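Local coordinates for CELL division protein FTSZ homolog 1 (Methanocaldococcus jannaschii, PDB 2VAP) that binds GTP, probably hydrolyses it, and probably polymerises with GTP into the Z ring at the future site of cell division, at residues K65-T71 / A81-I87. Sequence-based numbering, arbitrary orientation.
Sequences KTVAINT and ADKKILI
Ile69 and Ile85 are bridge partners on neighbouring parallel strands, their side chains side by side on one face of the sheet, with Ile69 CG2 3.8 Å from Ile85 CB. Ile85 CG1 is turned beside its own backbone N (chi1 -54°), and its CD1 reaches both Ile69 CG2 and, at 4.0 Å, Val67 CG1. Farther along, Ile87 CD1 lies 4.2 Å from Ile69 CD1, while Ile87 CG1 packs on Thr71 CG2 at 3.7 Å.

An axis separation of 4.8 Å and an angle of 17° are consistent with neighbouring parallel strands, which the backbone bonds confirm. Their ladder alternates regularly: Lys83 N to Thr66 O opens it, Ala68 N to Lys83 O and Ile85 N to Ala68 O are both 2.9 Å, and Asn70 N to Ile85 O and Ile87 N to Asn70 O continue it.

At its start, Asp82 and Thr66 exchange side-chain-to-backbone bonds. Thr66 N donates to the anti side of Asp82 OD2 at 2.9 Å (166° at hydrogen), and Asp82 N donates to Thr66 OG1. The second carboxylate oxygen, OD1, forms a salt bridge with Lys57. At the other end, one water lies within hydrogen-bonding distance of both Thr71 O and Ile87 O.

There the contact borders the nucleotide site: Thr71 OG1 hydrogen-bonds GTP-binding Thr135, and the Asn70 side chain lies about 5 Å from GDP. With helix 73-77, the strands form a beta-alpha-beta unit of the Rossmann-like GTPase domain. Strand 83-86 is the sheet's edge; strand 64-70 also pairs with strand 40-45, helix 46-59 covers Thr66 and Ala68, and helix 135-149 covers Ile69 and Ile87.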
ATOM      1  N   LYS A  65       0.492  11.504  -7.402  1.00 13.39           N
ATOM      2  CA  LYS A  65      -0.295  12.578  -6.809  1.00 10.89           C
ATOM      3  C   LYS A  65      -0.795  12.123  -5.442  1.00 14.33           C
ATOM      4  O   LYS A  65      -1.236  10.983  -5.288  1.00 16.69           O
ATOM      5  CB  LYS A  65      -1.479  12.918  -7.720  1.00 13.55           C
ATOM      6  CG  LYS A  65      -2.334  14.095  -7.262  1.00 16.75           C
ATOM      7  CD  LYS A  65      -3.532  14.277  -8.181  1.00 16.99           C
ATOM      8  CE  LYS A  65      -4.414  15.429  -7.727  1.00 24.98           C
ATOM      9  NZ  LYS A  65      -5.555  15.642  -8.661  1.00 22.61           N
ATOM     10  N   THR A  66      -0.719  13.011  -4.453  1.00 11.35           N
ATOM     11  CA  THR A  66      -1.200  12.701  -3.107  1.00 10.23           C
ATOM     12  C   THR A  66      -2.495  13.441  -2.792  1.00 15.08           C
ATOM     13  O   THR A  66      -2.574  14.664  -2.929  1.00 15.70           O
ATOM     14  CB  THR A  66      -0.145  13.008  -2.017  1.00 15.87           C
ATOM     15  OG1 THR A  66       0.372  14.332  -2.205  1.00 17.98           O
ATOM     16  CG2 THR A  66       0.997  11.999  -2.070  1.00 15.21           C
ATOM     17  N   VAL A  67      -3.509  12.684  -2.383  1.00  8.37           N
ATOM     18  CA  VAL A  67      -4.804  13.245  -2.008  1.00 10.70           C
ATOM     19  C   VAL A  67      -5.146  12.831  -0.577  1.00 14.14           C
ATOM     20  O   VAL A  67      -5.100  11.649  -0.235  1.00 14.25           O
ATOM     21  CB  VAL A  67      -5.931  12.802  -2.983  1.00 12.03           C
ATOM     22  CG1 VAL A  67      -7.291  13.337  -2.534  1.00 14.46           C
ATOM     23  CG2 VAL A  67      -5.630  13.264  -4.404  1.00 13.42           C
ATOM     24  N   ALA A  68      -5.468  13.816   0.258  1.00 11.63           N
ATOM     25  CA  ALA A  68      -5.898  13.557   1.627  1.00 10.07           C
ATOM     26  C   ALA A  68      -7.370  13.911   1.784  1.00 12.05           C
ATOM     27  O   ALA A  68      -7.793  15.010   1.418  1.00 12.23           O
ATOM     28  CB  ALA A  68      -5.052  14.347   2.612  1.00 11.36           C
ATOM     29  N   ILE A  69      -8.148  12.969   2.308  1.00  9.53           N
ATOM     30  CA  ILE A  69      -9.560  13.219   2.594  1.00 11.41           C
ATOM     31  C   ILE A  69      -9.877  12.949   4.064  1.00 12.85           C
ATOM     32  O   ILE A  69      -9.320  12.030   4.674  1.00 10.88           O
ATOM     33  CB  ILE A  69     -10.529  12.435   1.652  1.00 12.27           C
ATOM     34  CG1 ILE A  69     -10.577  10.943   2.001  1.00 14.50           C
ATOM     35  CG2 ILE A  69     -10.166  12.663   0.175  1.00 13.29           C
ATOM     36  CD1 ILE A  69     -11.821  10.231   1.486  1.00 19.18           C
ATOM     37  N   ASN A  70     -10.762  13.767   4.627  1.00 10.26           N
ATOM     38  CA  ASN A  70     -11.144  13.637   6.030  1.00  8.96           C
ATOM     39  C   ASN A  70     -12.450  14.358   6.318  1.00 11.58           C
ATOM     40  O   ASN A  70     -12.810  15.311   5.624  1.00 11.52           O
ATOM     41  CB  ASN A  70     -10.041  14.190   6.942  1.00 11.05           C
ATOM     42  CG  ASN A  70      -9.970  13.478   8.287  1.00 10.29           C
ATOM     43  OD1 ASN A  70     -10.984  13.065   8.852  1.00 12.79           O
ATOM     44  ND2 ASN A  70      -8.759  13.339   8.809  1.00 13.06           N
ATOM     45  N   THR A  71     -13.156  13.882   7.339  1.00 10.58           N
ATOM     46  CA  THR A  71     -14.328  14.569   7.874  1.00 10.71           C
ATOM     47  C   THR A  71     -13.885  15.589   8.917  1.00 16.47           C
ATOM     48  O   THR A  71     -14.603  16.547   9.204  1.00 14.45           O
ATOM     49  CB  THR A  71     -15.295  13.586   8.558  1.00 13.26           C
ATOM     50  OG1 THR A  71     -14.574  12.789   9.505  1.00 13.70           O
ATOM     51  CG2 THR A  71     -15.954  12.674   7.540  1.00 11.20           C
ATOM     52  N   ALA A  81      -0.374  17.660   1.451  1.00 17.25           N
ATOM     53  CA  ALA A  81      -0.850  16.909   0.286  1.00 21.16           C
ATOM     54  C   ALA A  81      -0.926  17.790  -0.959  1.00 19.99           C
ATOM     55  O   ALA A  81      -0.996  19.015  -0.855  1.00 18.73           O
ATOM     56  CB  ALA A  81      -2.219  16.296   0.576  1.00 17.43           C
ATOM     57  N   ASP A  82      -0.918  17.157  -2.132  1.00 14.47           N
ATOM     58  CA  ASP A  82      -1.157  17.863  -3.392  1.00 17.43           C
ATOM     59  C   ASP A  82      -2.587  18.395  -3.447  1.00 26.75           C
ATOM     60  O   ASP A  82      -2.831  19.491  -3.955  1.00 20.22           O
ATOM     61  CB  ASP A  82      -0.901  16.948  -4.595  1.00 16.36           C
ATOM     62  CG  ASP A  82       0.566  16.599  -4.772  1.00 29.29           C
ATOM     63  OD1 ASP A  82       1.422  17.503  -4.655  1.00 25.52           O
ATOM     64  OD2 ASP A  82       0.862  15.418  -5.046  1.00 21.43           O
ATOM     65  N   LYS A  83      -3.522  17.608  -2.917  1.00 17.50           N
ATOM     66  CA  LYS A  83      -4.939  17.964  -2.893  1.00 11.91           C
ATOM     67  C   LYS A  83      -5.584  17.511  -1.585  1.00 16.54           C
ATOM     68  O   LYS A  83      -5.368  16.385  -1.134  1.00 15.79           O
ATOM     69  CB  LYS A  83      -5.665  17.345  -4.096  1.00 12.46           C
ATOM     70  CG  LYS A  83      -7.179  17.574  -4.144  1.00 19.59           C
ATOM     71  CD  LYS A  83      -7.536  19.029  -4.424  1.00 23.04           C
ATOM     72  CE  LYS A  83      -9.042  19.235  -4.416  1.00 33.94           C
ATOM     73  NZ  LYS A  83      -9.410  20.662  -4.629  1.00 28.11           N
ATOM     74  N   LYS A  84      -6.367  18.402  -0.979  1.00 13.72           N
ATOM     75  CA  LYS A  84      -7.114  18.084   0.237  1.00 10.51           C
ATOM     76  C   LYS A  84      -8.610  18.204  -0.019  1.00 12.90           C
ATOM     77  O   LYS A  84      -9.064  19.161  -0.653  1.00 15.62           O
ATOM     78  CB  LYS A  84      -6.716  19.011   1.389  1.00 15.09           C
ATOM     79  CG  LYS A  84      -5.233  19.030   1.717  1.00 21.26           C
ATOM     80  CD  LYS A  84      -4.949  20.006   2.846  1.00 25.26           C
ATOM     81  CE  LYS A  84      -3.524  20.516   2.788  1.00 29.43           C
ATOM     82  NZ  LYS A  84      -3.194  21.347   3.980  1.00 37.87           N
ATOM     83  N   ILE A  85      -9.371  17.227   0.470  1.00 12.59           N
ATOM     84  CA  ILE A  85     -10.828  17.252   0.355  1.00 10.37           C
ATOM     85  C   ILE A  85     -11.471  17.044   1.723  1.00 12.23           C
ATOM     86  O   ILE A  85     -11.287  15.999   2.355  1.00 12.76           O
ATOM     87  CB  ILE A  85     -11.368  16.179  -0.635  1.00 15.71           C
ATOM     88  CG1 ILE A  85     -10.703  16.308  -2.010  1.00 17.32           C
ATOM     89  CG2 ILE A  85     -12.891  16.285  -0.768  1.00 15.10           C
ATOM     90  CD1 ILE A  85     -10.886  15.092  -2.908  1.00 16.24           C
ATOM     91  N   LEU A  86     -12.219  18.046   2.176  1.00 11.93           N
ATOM     92  CA  LEU A  86     -13.037  17.902   3.372  1.00 10.14           C
ATOM     93  C   LEU A  86     -14.364  17.271   2.977  1.00 17.12           C
ATOM     94  O   LEU A  86     -15.204  17.912   2.342  1.00 18.81           O
ATOM     95  CB  LEU A  86     -13.260  19.255   4.057  1.00 10.26           C
ATOM     96  CG  LEU A  86     -14.006  19.222   5.395  1.00 12.67           C
ATOM     97  CD1 LEU A  86     -13.139  18.636   6.507  1.00 14.95           C
ATOM     98  CD2 LEU A  86     -14.479  20.612   5.762  1.00 17.14           C
ATOM     99  N   ILE A  87     -14.537  16.004   3.341  1.00 10.22           N
ATOM    100  CA  ILE A  87     -15.749  15.266   2.991  1.00  9.28           C
ATOM    101  C   ILE A  87     -16.862  15.480   4.019  1.00 14.20           C
ATOM    102  O   ILE A  87     -16.595  15.673   5.208  1.00 14.30           O
ATOM    103  CB  ILE A  87     -15.479  13.751   2.751  1.00 12.29           C
ATOM    104  CG1 ILE A  87     -14.863  13.091   3.991  1.00 11.16           C
ATOM    105  CG2 ILE A  87     -14.582  13.559   1.524  1.00 12.90           C
ATOM    106  CD1 ILE A  87     -14.919  11.566   3.986  1.00 14.22           C
TER
HETATM  107  O   HOH W   1     -16.950  17.178   7.603  1.00 19.51           O